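Local coordinates for uncharacterized protein (Arthrobacter sp., PDB 3BL4) that is of unknown function but belongs to a STAS-clan family and assembles as two chains, with a beta-sheet that continues across the subunit interface, at residues L85-S88 against P89-V93; F111-E114 against R115-L118. One frame throughout, in Å; residues are numbered along the deposited sequence.

Interaction 1: L85-S88 against P89-V93; sequences LGSS and PVDRV. With SO4 (sulfate ion), chain C.
Gly86 sits against Asp91 where the chain turns from strand 79-85 toward helix 92-102, the first corner of a beta-alpha-beta crossover whose second strand, 108-111, runs parallel to the first. The CA of Gly86 lies 4.0 Å from Asp91 CB, an approach that the lack of a side chain on the glycine allows. At Ser87 the aspartate takes hold of the backbone: Ser87 N donates to Asp91 OD2 at 2.7 Å with a nearly straight N-H...O angle of 163°, using the anti lone pair of that oxygen. Asp91 CG stands beside its own backbone N (chi1 -73°), which carries the carboxylate back over the turn. The same oxygen receives a second, weak bond from Ser88 N at 3.4 Å. Two successive amides thus converge on OD2, while OD1 is held by Ser66 OG of the second subunit, and the carboxylate is fixed at both oxygens.

Ser88 also returns a bond through its carbonyl: Asp91 N reaches Ser88 O at 3.0 Å from above the carbonyl plane, closing the 3-10 turn. The Ser88 hydroxyl abuts the next residue but one, OG 3.2 Å from Val90 CG1. Beyond Asp91 the Arg92 side chain leads away from the turn, and its NH1 makes weak bonds to O2 and O4 of a sulfate, probably from the crystallisation liquor, that is also hydrogen-bonded by Lys109 NZ and Phe110 N.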
loop_
_atom_site.group_PDB
_atom_site.type_symbol
_atom_site.label_atom_id
_atom_site.label_comp_id
_atom_site.label_asym_id
_atom_site.label_seq_id
_atom_site.Cartn_x
_atom_site.Cartn_y
_atom_site.Cartn_z
ATOM N N LEU A 85 9.674 6.514 10.240
ATOM C CA LEU A 85 10.345 6.046 11.439
ATOM C C LEU A 85 9.389 5.285 12.325
ATOM O O LEU A 85 8.397 5.848 12.791
ATOM C CB LEU A 85 10.896 7.243 12.192
ATOM C CG LEU A 85 11.510 7.048 13.588
ATOM C CD1 LEU A 85 12.764 6.197 13.471
ATOM C CD2 LEU A 85 11.787 8.411 14.227
ATOM N N GLY A 86 9.691 4.011 12.572
ATOM C CA GLY A 86 8.919 3.203 13.537
ATOM C C GLY A 86 9.669 2.822 14.800
ATOM O O GLY A 86 10.780 3.260 15.014
ATOM N N SER A 87 9.038 1.995 15.625
ATOM C CA SER A 87 9.624 1.477 16.875
ATOM C C SER A 87 10.212 0.074 16.725
ATOM O O SER A 87 11.236 -0.250 17.328
ATOM C CB SER A 87 8.568 1.422 17.982
ATOM O OG SER A 87 8.399 2.698 18.555
ATOM N N SER A 88 9.512 -0.765 15.972
ATOM C CA SER A 88 9.951 -2.121 15.707
ATOM C C SER A 88 9.717 -2.418 14.232
ATOM O O SER A 88 8.973 -1.689 13.573
ATOM C CB SER A 88 9.185 -3.088 16.609
ATOM O OG SER A 88 7.807 -3.100 16.301
ATOM N N PRO A 89 10.380 -3.457 13.690
ATOM C CA PRO A 89 10.196 -3.843 12.281
ATOM C C PRO A 89 8.746 -4.059 11.805
ATOM O O PRO A 89 8.472 -3.846 10.637
ATOM C CB PRO A 89 11.002 -5.147 12.165
ATOM C CG PRO A 89 12.056 -5.017 13.212
ATOM C CD PRO A 89 11.388 -4.309 14.356
ATOM N N VAL A 90 7.829 -4.458 12.686
ATOM C CA VAL A 90 6.424 -4.644 12.302
ATOM C C VAL A 90 5.743 -3.334 11.879
ATOM O O VAL A 90 4.731 -3.355 11.178
ATOM C CB VAL A 90 5.586 -5.289 13.450
ATOM C CG1 VAL A 90 5.349 -4.313 14.598
ATOM C CG2 VAL A 90 4.254 -5.782 12.924
ATOM N N ASP A 91 6.285 -2.195 12.324
ATOM C CA ASP A 91 5.694 -0.884 12.038
ATOM C C ASP A 91 5.832 -0.527 10.567
ATOM O O ASP A 91 5.204 0.422 10.109
ATOM C CB ASP A 91 6.338 0.217 12.891
ATOM C CG ASP A 91 5.916 0.164 14.337
ATOM O OD1 ASP A 91 4.874 -0.446 14.647
ATOM O OD2 ASP A 91 6.627 0.759 15.169
ATOM N N ARG A 92 6.655 -1.276 9.836
ATOM C CA ARG A 92 6.735 -1.149 8.383
ATOM C C ARG A 92 5.366 -1.287 7.667
ATOM O O ARG A 92 5.156 -0.691 6.602
ATOM C CB ARG A 92 7.735 -2.167 7.833
ATOM C CG ARG A 92 8.093 -1.959 6.368
ATOM C CD ARG A 92 8.905 -3.128 5.828
ATOM N NE ARG A 92 10.297 -3.025 6.225
ATOM C CZ ARG A 92 11.195 -2.270 5.598
ATOM N NH1 ARG A 92 10.867 -1.561 4.525
ATOM N NH2 ARG A 92 12.432 -2.236 6.049
ATOM N N VAL A 93 4.448 -2.066 8.240
ATOM C CA VAL A 93 3.108 -2.221 7.684
ATOM C C VAL A 93 2.380 -0.873 7.629
ATOM O O VAL A 93 1.573 -0.615 6.728
ATOM C CB VAL A 93 2.274 -3.241 8.518
ATOM C CG1 VAL A 93 0.877 -3.388 7.958
ATOM C CG2 VAL A 93 2.967 -4.595 8.549
HETATM S S SO4 C . 13.167 0.355 2.571
HETATM O O1 SO4 C . 14.210 0.935 1.725
HETATM O O2 SO4 C . 13.490 0.548 3.987
HETATM O O3 SO4 C . 11.881 0.969 2.266
HETATM O O4 SO4 C . 13.061 -1.071 2.296
#

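Interaction 2: F111-E114 against R115-L118; sequences FTSE and RDAL. With SO4 (sulfate ion), chain D.
Ser113 is the N-cap of helix 114-121, and the polar contacts begin with its hydroxyl: Asp116 N donates to Ser113 OG at 3.0 Å and 162°. With OG anti to the serine's own N (chi1 160°), the hydroxyl is brought round to this first-turn amide. Regular helical bonds take over behind the cap, from Ala117 N to Ser113 O at 2.9 Å and from Leu118 N to Glu114 O.

The apolar part is one ring laid on the helix. Ala117 CA stands 3.5 Å from the centroid of the Phe111 ring, only 6° off the ring normal, a CH-pi contact squarely over the face; Ala117 CB adds a touch at Phe111 CG, 3.8 Å away. The ring also meets that of Trp120, further along the helix. With an alanine in place of Phe111, Ala117 is likely to lose the ring that rests on it, and a gap would probably open between strand 108-111 and the helix.

A sulfate is gripped at the helix start by two backbone hydrogen bonds: Glu114 N donates to sulfate O3 at 2.9 Å and Arg115 N to sulfate O1 at 3.1 Å. The Arg115 guanidinium, its chain bent at chi3, turns one face to O1, which lies 3.5 Å above its plane. Although this sulfate probably came from the crystallisation liquor, first-turn amides, the positive end of the helix dipole and an arginine together would be expected to attract an anion.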
loop_
_atom_site.group_PDB
_atom_site.type_symbol
_atom_site.label_atom_id
_atom_site.label_comp_id
_atom_site.label_asym_id
_atom_site.label_seq_id
_atom_site.Cartn_x
_atom_site.Cartn_y
_atom_site.Cartn_z
ATOM N N PHE A 111 12.830 3.201 8.835
ATOM C CA PHE A 111 13.832 3.145 9.903
ATOM C C PHE A 111 13.193 2.814 11.237
ATOM O O PHE A 111 11.990 3.063 11.457
ATOM C CB PHE A 111 14.531 4.503 10.059
ATOM C CG PHE A 111 15.186 5.008 8.805
ATOM C CD1 PHE A 111 14.444 5.658 7.827
ATOM C CD2 PHE A 111 16.552 4.861 8.619
ATOM C CE1 PHE A 111 15.039 6.123 6.682
ATOM C CE2 PHE A 111 17.171 5.343 7.484
ATOM C CZ PHE A 111 16.420 5.971 6.517
ATOM N N THR A 112 14.004 2.261 12.134
ATOM C CA THR A 112 13.707 2.274 13.582
ATOM C C THR A 112 14.699 3.141 14.375
ATOM O O THR A 112 14.548 3.313 15.598
ATOM C CB THR A 112 13.701 0.850 14.183
ATOM O OG1 THR A 112 14.853 0.139 13.710
ATOM C CG2 THR A 112 12.392 0.081 13.807
ATOM N N SER A 113 15.709 3.681 13.683
ATOM C CA SER A 113 16.688 4.605 14.269
ATOM C C SER A 113 16.445 6.009 13.740
ATOM O O SER A 113 16.587 6.252 12.550
ATOM C CB SER A 113 18.110 4.172 13.893
ATOM O OG SER A 113 19.067 5.228 14.019
ATOM N N GLU A 114 16.090 6.931 14.629
ATOM C CA GLU A 114 15.935 8.326 14.278
ATOM C C GLU A 114 17.242 8.943 13.751
ATOM O O GLU A 114 17.235 9.693 12.792
ATOM C CB GLU A 114 15.419 9.102 15.489
ATOM C CG GLU A 114 15.039 10.535 15.178
ATOM C CD GLU A 114 14.288 11.239 16.323
ATOM O OE1 GLU A 114 13.811 10.563 17.267
ATOM O OE2 GLU A 114 14.178 12.483 16.260
ATOM N N ARG A 115 18.371 8.622 14.361
ATOM C CA ARG A 115 19.644 9.148 13.875
ATOM C C ARG A 115 19.886 8.732 12.446
ATOM O O ARG A 115 20.294 9.550 11.623
ATOM C CB ARG A 115 20.815 8.680 14.738
ATOM C CG ARG A 115 20.872 9.356 16.076
ATOM C CD ARG A 115 22.076 8.902 16.856
ATOM N NE ARG A 115 21.692 8.355 18.152
ATOM C CZ ARG A 115 21.774 7.071 18.506
ATOM N NH1 ARG A 115 22.252 6.144 17.669
ATOM N NH2 ARG A 115 21.375 6.710 19.724
ATOM N N ASP A 116 19.649 7.455 12.162
ATOM C CA ASP A 116 19.834 6.929 10.813
ATOM C C ASP A 116 18.870 7.606 9.844
ATOM O O ASP A 116 19.269 8.000 8.743
ATOM C CB ASP A 116 19.662 5.404 10.782
ATOM C CG ASP A 116 20.903 4.653 11.260
ATOM O OD1 ASP A 116 21.948 5.292 11.512
ATOM O OD2 ASP A 116 20.836 3.403 11.361
ATOM N N ALA A 117 17.625 7.779 10.280
ATOM C CA ALA A 117 16.589 8.427 9.474
ATOM C C ALA A 117 17.033 9.809 9.032
ATOM O O ALA A 117 16.976 10.152 7.852
ATOM C CB ALA A 117 15.256 8.503 10.265
ATOM N N LEU A 118 17.514 10.593 9.997
ATOM C CA LEU A 118 17.923 11.970 9.750
ATOM C C LEU A 118 19.153 12.059 8.894
ATOM O O LEU A 118 19.296 13.000 8.102
ATOM C CB LEU A 118 18.212 12.673 11.062
ATOM C CG LEU A 118 16.990 12.923 11.934
ATOM C CD1 LEU A 118 17.450 13.460 13.294
ATOM C CD2 LEU A 118 16.040 13.881 11.235
HETATM S S SO4 D . 17.967 6.466 17.672
HETATM O O1 SO4 D . 18.337 7.842 17.364
HETATM O O2 SO4 D . 18.260 6.182 19.078
HETATM O O3 SO4 D . 16.514 6.299 17.444
HETATM O O4 SO4 D . 18.768 5.569 16.834
#

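Interactions 1 and 2 occupy neighbouring corners of one alpha/beta unit, their centres about 12 Å apart. Along the chain they follow in series: interaction 1 leads from strand 79-85 into helix 92-102, and interaction 2 leads from strand 108-111 into helix 114-121. Because the two strands run parallel, both turns leave the same end of the sheet. There they touch: Gly86 N lies 2.7 Å from Phe111 O, probably hydrogen-bonded, Thr112 CG2 packs on the backbone of Ser87 and Ser88, and Leu85 CD1 packs against Glu114 N. Both also meet the second subunit, whose strand extends the sheet beside Leu85, tying this end of the unit to the dimer.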